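Local coordinates for protein malate dehydrogenase (Aeropyrum pernix, PDB 2D4A) that catalyses the reversible oxidation of malate to oxaloacetate with either NAD or NADP as cofactor, working as a homotetramer, at residues 63-74 against 106-116. Sequence-based numbering, arbitrary orientation.
Sequences EDMRGSDIVLVT and YAKDAIVVITT
With CG of Y106 anti to its carbonyl carbon (chi1 -46°), the ring is laid against E63, whose CA stands 4.0 Å from the ring centroid, almost on the normal, in a CH-pi contact. CG of E63, likewise anti to its own carbonyl carbon, continues over the same face toward CE1 and CZ. M65 crosses the tyrosine at about a right angle: its CG meets CB of Y106 at 3.9 Å, its CE lies at the ring edge, and SD reaches CB of A107. Were Y106 cut back to an alanine, E63 would probably lose its aromatic platform and the methionine end be freer to turn. Beyond this join strands 70-73 and 111-114 run parallel, their axes 17° apart. I111 N bonds to D69 O, V71 N to I111 O (2.8 Å, N-H...O 171°), V113 N to V71 O, and V73 N to V113 O. V73 O then receives T115 N at 2.9 Å. V71 and V73 pack beside V112 and I114 on the face toward helix 86-106, where V71 touches I103; I70, L72, I111 and V113 share the other, where I70, I111 and V113 meet helix 223-237 and L72 touches I2. T115 and T116 probably help bind NADP at the strand end. This is a right-handed beta-alpha-beta crossover of the Rossmann fold, helix 86-106 linking the two neighbouring strands, with strands 2-5 and 137-139 flanking the pair.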
loop_
_atom_site.group_PDB
_atom_site.type_symbol
_atom_site.label_atom_id
_atom_site.label_comp_id
_atom_site.label_asym_id
_atom_site.label_seq_id
_atom_site.Cartn_x
_atom_site.Cartn_y
_atom_site.Cartn_z
ATOM N N GLU B 63 32.019 -5.085 4.055
ATOM C CA GLU B 63 32.126 -6.112 3.027
ATOM C C GLU B 63 30.784 -6.794 2.804
ATOM O O GLU B 63 30.615 -7.542 1.846
ATOM C CB GLU B 63 33.163 -7.156 3.429
ATOM C CG GLU B 63 34.589 -6.720 3.216
ATOM C CD GLU B 63 35.426 -6.882 4.461
ATOM O OE1 GLU B 63 36.604 -7.308 4.334
ATOM O OE2 GLU B 63 34.907 -6.569 5.562
ATOM N N ASP B 64 29.827 -6.528 3.685
ATOM C CA ASP B 64 28.515 -7.136 3.547
ATOM C C ASP B 64 27.576 -6.387 2.622
ATOM O O ASP B 64 26.381 -6.653 2.642
ATOM C CB ASP B 64 27.839 -7.277 4.905
ATOM C CG ASP B 64 28.608 -8.166 5.838
ATOM O OD1 ASP B 64 29.357 -9.035 5.345
ATOM O OD2 ASP B 64 28.458 -8.012 7.062
ATOM N N MET B 65 28.103 -5.461 1.820
ATOM C CA MET B 65 27.267 -4.691 0.904
ATOM C C MET B 65 27.421 -5.149 -0.538
ATOM O O MET B 65 26.838 -4.551 -1.440
ATOM C CB MET B 65 27.599 -3.191 0.985
ATOM C CG MET B 65 28.788 -2.752 0.113
ATOM S SD MET B 65 29.128 -0.944 -0.014
ATOM C CE MET B 65 30.371 -0.708 1.270
ATOM N N ARG B 66 28.209 -6.194 -0.764
ATOM C CA ARG B 66 28.414 -6.683 -2.126
ATOM C C ARG B 66 27.149 -7.379 -2.612
ATOM O O ARG B 66 26.521 -8.141 -1.879
ATOM C CB ARG B 66 29.590 -7.650 -2.167
ATOM C CG ARG B 66 29.303 -8.949 -1.479
ATOM C CD ARG B 66 30.527 -9.493 -0.808
ATOM N NE ARG B 66 30.161 -10.614 0.040
ATOM C CZ ARG B 66 30.980 -11.193 0.904
ATOM N NH1 ARG B 66 32.226 -10.751 1.037
ATOM N NH2 ARG B 66 30.544 -12.210 1.635
ATOM N N GLY B 67 26.774 -7.114 -3.852
ATOM C CA GLY B 67 25.570 -7.717 -4.373
ATOM C C GLY B 67 24.404 -6.758 -4.271
ATOM O O GLY B 67 23.272 -7.136 -4.574
ATOM N N SER B 68 24.667 -5.521 -3.845
ATOM C CA SER B 68 23.611 -4.510 -3.720
ATOM C C SER B 68 23.412 -3.745 -5.017
ATOM O O SER B 68 24.363 -3.269 -5.628
ATOM C CB SER B 68 23.934 -3.480 -2.630
ATOM O OG SER B 68 24.144 -4.075 -1.372
ATOM N N ASP B 69 22.158 -3.615 -5.411
ATOM C CA ASP B 69 21.809 -2.890 -6.607
ATOM C C ASP B 69 21.879 -1.398 -6.299
ATOM O O ASP B 69 22.352 -0.598 -7.103
ATOM C CB ASP B 69 20.393 -3.275 -7.039
ATOM C CG ASP B 69 20.263 -4.751 -7.328
ATOM O OD1 ASP B 69 20.293 -5.560 -6.364
ATOM O OD2 ASP B 69 20.150 -5.113 -8.529
ATOM N N ILE B 70 21.413 -1.047 -5.107
ATOM C CA ILE B 70 21.378 0.331 -4.662
ATOM C C ILE B 70 22.033 0.512 -3.304
ATOM O O ILE B 70 21.786 -0.258 -2.368
ATOM C CB ILE B 70 19.930 0.816 -4.558
ATOM C CG1 ILE B 70 19.215 0.523 -5.883
ATOM C CG2 ILE B 70 19.895 2.299 -4.171
ATOM C CD1 ILE B 70 17.718 0.715 -5.851
ATOM N N VAL B 71 22.873 1.538 -3.210
ATOM C CA VAL B 71 23.563 1.885 -1.975
ATOM C C VAL B 71 23.144 3.305 -1.619
ATOM O O VAL B 71 23.471 4.246 -2.337
ATOM C CB VAL B 71 25.092 1.848 -2.147
ATOM C CG1 VAL B 71 25.757 2.422 -0.904
ATOM C CG2 VAL B 71 25.558 0.419 -2.382
ATOM N N LEU B 72 22.415 3.454 -0.519
ATOM C CA LEU B 72 21.952 4.766 -0.088
ATOM C C LEU B 72 22.917 5.357 0.941
ATOM O O LEU B 72 23.090 4.808 2.027
ATOM C CB LEU B 72 20.541 4.657 0.508
ATOM C CG LEU B 72 19.431 4.036 -0.362
ATOM C CD1 LEU B 72 18.125 4.042 0.412
ATOM C CD2 LEU B 72 19.271 4.800 -1.663
ATOM N N VAL B 73 23.548 6.475 0.586
ATOM C CA VAL B 73 24.501 7.152 1.458
ATOM C C VAL B 73 23.831 8.296 2.225
ATOM O O VAL B 73 23.314 9.258 1.641
ATOM C CB VAL B 73 25.697 7.678 0.639
ATOM C CG1 VAL B 73 26.657 8.452 1.529
ATOM C CG2 VAL B 73 26.417 6.506 -0.019
ATOM N N THR B 74 23.867 8.167 3.549
ATOM C CA THR B 74 23.255 9.111 4.481
ATOM C C THR B 74 24.177 9.302 5.685
ATOM O O THR B 74 23.842 10.002 6.638
ATOM C CB THR B 74 21.942 8.536 4.993
ATOM O OG1 THR B 74 22.228 7.394 5.808
ATOM C CG2 THR B 74 21.067 8.070 3.829
ATOM N N TYR B 106 33.543 -3.013 -2.836
ATOM C CA TYR B 106 32.521 -4.040 -2.628
ATOM C C TYR B 106 31.224 -3.928 -3.411
ATOM O O TYR B 106 30.442 -4.878 -3.421
ATOM C CB TYR B 106 32.183 -4.130 -1.140
ATOM C CG TYR B 106 33.401 -4.151 -0.256
ATOM C CD1 TYR B 106 34.328 -5.184 -0.342
ATOM C CD2 TYR B 106 33.632 -3.131 0.662
ATOM C CE1 TYR B 106 35.454 -5.202 0.465
ATOM C CE2 TYR B 106 34.754 -3.140 1.473
ATOM C CZ TYR B 106 35.661 -4.178 1.371
ATOM O OH TYR B 106 36.765 -4.187 2.187
ATOM N N ALA B 107 30.987 -2.794 -4.062
ATOM C CA ALA B 107 29.752 -2.629 -4.821
ATOM C C ALA B 107 29.926 -1.830 -6.108
ATOM O O ALA B 107 29.193 -0.870 -6.360
ATOM C CB ALA B 107 28.685 -1.994 -3.946
ATOM N N LYS B 108 30.887 -2.259 -6.926
ATOM C CA LYS B 108 31.226 -1.628 -8.207
ATOM C C LYS B 108 30.063 -1.343 -9.156
ATOM O O LYS B 108 30.001 -0.292 -9.791
ATOM C CB LYS B 108 32.231 -2.500 -8.963
ATOM C CG LYS B 108 33.563 -2.674 -8.291
ATOM C CD LYS B 108 34.528 -3.460 -9.174
ATOM C CE LYS B 108 35.918 -3.551 -8.533
ATOM N NZ LYS B 108 36.568 -2.216 -8.350
ATOM N N ASP B 109 29.148 -2.293 -9.252
ATOM C CA ASP B 109 28.013 -2.193 -10.158
ATOM C C ASP B 109 26.751 -1.535 -9.584
ATOM O O ASP B 109 25.748 -1.397 -10.289
ATOM C CB ASP B 109 27.708 -3.604 -10.655
ATOM C CG ASP B 109 27.919 -4.645 -9.567
ATOM O OD1 ASP B 109 28.165 -5.838 -9.888
ATOM O OD2 ASP B 109 27.832 -4.254 -8.375
ATOM N N ALA B 110 26.815 -1.113 -8.323
ATOM C CA ALA B 110 25.678 -0.490 -7.637
ATOM C C ALA B 110 25.393 0.971 -7.996
ATOM O O ALA B 110 26.260 1.670 -8.509
ATOM C CB ALA B 110 25.878 -0.600 -6.134
ATOM N N ILE B 111 24.151 1.410 -7.786
ATOM C CA ILE B 111 23.741 2.823 -7.978
ATOM C C ILE B 111 23.778 3.468 -6.573
ATOM O O ILE B 111 23.376 2.851 -5.601
ATOM C CB ILE B 111 22.357 2.999 -8.575
ATOM C CG1 ILE B 111 22.176 2.267 -9.915
ATOM C CG2 ILE B 111 22.071 4.493 -8.844
ATOM C CD1 ILE B 111 20.781 2.312 -10.496
ATOM N N VAL B 112 24.638 4.629 -6.465
ATOM C CA VAL B 112 24.688 5.281 -5.165
ATOM C C VAL B 112 23.881 6.560 -5.146
ATOM O O VAL B 112 23.776 7.271 -6.143
ATOM C CB VAL B 112 26.142 5.553 -4.710
ATOM C CG1 VAL B 112 26.848 4.253 -4.659
ATOM C CG2 VAL B 112 26.879 6.489 -5.655
ATOM N N VAL B 113 23.209 6.790 -4.008
ATOM C CA VAL B 113 22.379 8.021 -3.921
ATOM C C VAL B 113 22.823 8.741 -2.638
ATOM O O VAL B 113 22.855 8.081 -1.585
ATOM C CB VAL B 113 20.886 7.731 -3.905
ATOM C CG1 VAL B 113 20.039 9.011 -3.807
ATOM C CG2 VAL B 113 20.410 6.965 -5.144
ATOM N N ILE B 114 23.252 9.915 -2.695
ATOM C CA ILE B 114 23.723 10.618 -1.499
ATOM C C ILE B 114 22.663 11.589 -0.984
ATOM O O ILE B 114 21.939 12.187 -1.776
ATOM C CB ILE B 114 24.983 11.455 -1.810
ATOM C CG1 ILE B 114 25.908 10.685 -2.766
ATOM C CG2 ILE B 114 25.698 11.828 -0.520
ATOM C CD1 ILE B 114 26.467 9.413 -2.192
ATOM N N THR B 115 22.565 11.730 0.339
ATOM C CA THR B 115 21.631 12.688 0.946
ATOM C C THR B 115 22.467 13.733 1.692
ATOM O O THR B 115 22.049 14.872 1.862
ATOM C CB THR B 115 20.655 12.064 1.994
ATOM O OG1 THR B 115 21.411 11.489 3.059
ATOM C CG2 THR B 115 19.760 11.008 1.376
ATOM N N THR B 116 23.656 13.323 2.123
ATOM C CA THR B 116 24.567 14.182 2.860
ATOM C C THR B 116 24.711 15.577 2.258
ATOM O O THR B 116 24.845 15.726 1.041
ATOM C CB THR B 116 25.968 13.544 2.969
ATOM O OG1 THR B 116 25.841 12.147 3.256
ATOM C CG2 THR B 116 26.768 14.204 4.086
#